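VP5 (Halorubrum pleomorphic virus 6, PDB 6QGL) is a viral envelope protein that probably mediates fusion of the viral membrane with that of its archaeal host. Local coordinates at residues N118-W123 with F181-F186. Residues are numbered along the deposited sequence; the frame is centred on the assembly and turned at random.
Sequences NFYKSW and FTLLTF
Two hydrogen bonds grip the phenol OH of Tyr-120, one with Glu-236 OE1 of helix 229-257 and one with Arg-116 NH1. The hydrogen bond joining the two segments is made by Trp-123, whose NE1 donates to Leu-184 O at 2.8 Å. It bends modestly at the hydrogen (155°), yet the acceptor lies in the ring plane and the donor nearly along the C=O axis. With CG anti to its backbone N (chi1 163°), Trp-123 reaches from the long helix 97-140 to strand 180-189 of a four-stranded antiparallel sheet, within the envelope-protein N-terminal family region. Side-chain OD1 and ND2 of Asn-124 form hydrogen bonds with Leu-184 N and Thr-182 O. Beside the indole, Leu-183 pushes CD1 into the angle between two aromatic side chains, 3.8 Å from Trp-123 CD1 and 3.7 Å from Tyr-120 CD1. Tyr-120 CB also meets Phe-181 CE2 (3.4 Å), while Lys-121 CG comes to that ring's edge, 3.9 Å from CZ. The Trp-123 indole meets Trp-232 edge to face. Helix and strand thus join largely through Phe-181 and Leu-183, with Phe-186 CB near the indole; the bond from buried indole to main-chain carbonyl probably fixes the rotation of the Trp-123 ring.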
loop_
_atom_site.group_PDB
_atom_site.type_symbol
_atom_site.label_atom_id
_atom_site.label_comp_id
_atom_site.label_asym_id
_atom_site.label_seq_id
_atom_site.Cartn_x
_atom_site.Cartn_y
_atom_site.Cartn_z
ATOM N N ASN A 118 14.623 -1.954 -1.077
ATOM C CA ASN A 118 13.429 -1.409 -0.415
ATOM C C ASN A 118 12.475 -2.510 0.023
ATOM O O ASN A 118 11.986 -2.480 1.153
ATOM C CB ASN A 118 12.698 -0.421 -1.320
ATOM C CG ASN A 118 13.438 0.860 -1.578
ATOM O OD1 ASN A 118 14.414 1.219 -0.903
ATOM N ND2 ASN A 118 12.986 1.571 -2.583
ATOM N N PHE A 119 12.235 -3.487 -0.868
ATOM C CA PHE A 119 11.365 -4.629 -0.630
ATOM C C PHE A 119 11.891 -5.502 0.519
ATOM O O PHE A 119 11.140 -5.770 1.459
ATOM C CB PHE A 119 11.176 -5.435 -1.930
ATOM C CG PHE A 119 10.313 -6.663 -1.805
ATOM C CD1 PHE A 119 8.938 -6.553 -1.625
ATOM C CD2 PHE A 119 10.869 -7.934 -1.892
ATOM C CE1 PHE A 119 8.141 -7.692 -1.501
ATOM C CE2 PHE A 119 10.068 -9.073 -1.783
ATOM C CZ PHE A 119 8.709 -8.944 -1.593
ATOM N N TYR A 120 13.182 -5.904 0.469
ATOM C CA TYR A 120 13.792 -6.728 1.521
ATOM C C TYR A 120 13.958 -5.976 2.836
ATOM O O TYR A 120 13.879 -6.601 3.894
ATOM C CB TYR A 120 15.127 -7.344 1.076
ATOM C CG TYR A 120 15.063 -8.168 -0.190
ATOM C CD1 TYR A 120 14.008 -9.044 -0.426
ATOM C CD2 TYR A 120 16.093 -8.117 -1.125
ATOM C CE1 TYR A 120 13.946 -9.804 -1.590
ATOM C CE2 TYR A 120 16.045 -8.876 -2.290
ATOM C CZ TYR A 120 14.972 -9.720 -2.516
ATOM O OH TYR A 120 14.925 -10.466 -3.663
ATOM N N LYS A 121 14.164 -4.642 2.776
ATOM C CA LYS A 121 14.286 -3.791 3.962
ATOM C C LYS A 121 12.992 -3.818 4.776
ATOM O O LYS A 121 13.065 -3.923 6.000
ATOM C CB LYS A 121 14.657 -2.346 3.587
ATOM C CG LYS A 121 16.122 -2.004 3.844
ATOM C CD LYS A 121 16.598 -0.771 3.076
ATOM C CE LYS A 121 16.161 0.562 3.641
ATOM N NZ LYS A 121 16.385 1.662 2.664
ATOM N N SER A 122 11.817 -3.760 4.100
ATOM C CA SER A 122 10.510 -3.791 4.766
ATOM C C SER A 122 10.204 -5.159 5.385
ATOM O O SER A 122 9.552 -5.208 6.431
ATOM C CB SER A 122 9.391 -3.323 3.838
ATOM O OG SER A 122 8.957 -4.335 2.947
ATOM N N TRP A 123 10.700 -6.259 4.766
ATOM C CA TRP A 123 10.553 -7.617 5.303
ATOM C C TRP A 123 11.377 -7.701 6.584
ATOM O O TRP A 123 10.861 -8.130 7.613
ATOM C CB TRP A 123 11.020 -8.687 4.292
ATOM C CG TRP A 123 11.281 -10.032 4.915
ATOM C CD1 TRP A 123 12.491 -10.540 5.293
ATOM C CD2 TRP A 123 10.299 -10.998 5.310
ATOM N NE1 TRP A 123 12.325 -11.773 5.878
ATOM C CE2 TRP A 123 10.993 -12.091 5.879
ATOM C CE3 TRP A 123 8.899 -11.064 5.205
ATOM C CZ2 TRP A 123 10.333 -13.227 6.362
ATOM C CZ3 TRP A 123 8.249 -12.192 5.676
ATOM C CH2 TRP A 123 8.962 -13.251 6.257
ATOM N N PHE A 181 23.570 -7.712 0.119
ATOM C CA PHE A 181 22.545 -7.249 1.049
ATOM C C PHE A 181 22.200 -8.368 2.022
ATOM O O PHE A 181 22.055 -9.523 1.611
ATOM C CB PHE A 181 21.285 -6.758 0.311
ATOM C CG PHE A 181 20.210 -6.191 1.213
ATOM C CD1 PHE A 181 20.284 -4.882 1.670
ATOM C CD2 PHE A 181 19.127 -6.967 1.604
ATOM C CE1 PHE A 181 19.301 -4.365 2.520
ATOM C CE2 PHE A 181 18.154 -6.453 2.464
ATOM C CZ PHE A 181 18.239 -5.152 2.904
ATOM N N THR A 182 22.066 -8.025 3.308
ATOM C CA THR A 182 21.708 -8.993 4.335
ATOM C C THR A 182 20.190 -9.066 4.482
ATOM O O THR A 182 19.567 -8.155 5.039
ATOM C CB THR A 182 22.457 -8.728 5.656
ATOM O OG1 THR A 182 23.863 -8.766 5.422
ATOM C CG2 THR A 182 22.107 -9.737 6.735
ATOM N N LEU A 183 19.604 -10.150 3.958
ATOM C CA LEU A 183 18.183 -10.457 4.072
ATOM C C LEU A 183 18.042 -11.333 5.315
ATOM O O LEU A 183 18.853 -12.239 5.524
ATOM C CB LEU A 183 17.684 -11.200 2.813
ATOM C CG LEU A 183 16.262 -11.793 2.833
ATOM C CD1 LEU A 183 15.199 -10.713 2.699
ATOM C CD2 LEU A 183 16.092 -12.822 1.744
ATOM N N LEU A 184 17.048 -11.040 6.159
ATOM C CA LEU A 184 16.848 -11.827 7.370
ATOM C C LEU A 184 15.906 -12.983 7.097
ATOM O O LEU A 184 14.782 -12.774 6.642
ATOM C CB LEU A 184 16.350 -10.966 8.548
ATOM C CG LEU A 184 17.252 -9.812 9.012
ATOM C CD1 LEU A 184 16.548 -8.957 10.035
ATOM C CD2 LEU A 184 18.578 -10.313 9.573
ATOM N N THR A 185 16.388 -14.207 7.319
ATOM C CA THR A 185 15.590 -15.412 7.167
ATOM C C THR A 185 14.985 -15.692 8.528
ATOM O O THR A 185 15.710 -15.837 9.519
ATOM C CB THR A 185 16.420 -16.561 6.587
ATOM O OG1 THR A 185 16.780 -16.207 5.257
ATOM C CG2 THR A 185 15.660 -17.884 6.564
ATOM N N PHE A 186 13.652 -15.718 8.582
ATOM C CA PHE A 186 12.932 -15.956 9.819
ATOM C C PHE A 186 12.801 -17.441 10.126
ATOM O O PHE A 186 12.117 -18.161 9.400
ATOM C CB PHE A 186 11.552 -15.272 9.792
ATOM C CG PHE A 186 10.761 -15.510 11.053
ATOM C CD1 PHE A 186 11.005 -14.762 12.199
ATOM C CD2 PHE A 186 9.799 -16.510 11.110
ATOM C CE1 PHE A 186 10.297 -15.007 13.376
ATOM C CE2 PHE A 186 9.106 -16.761 12.290
ATOM C CZ PHE A 186 9.352 -16.004 13.414
#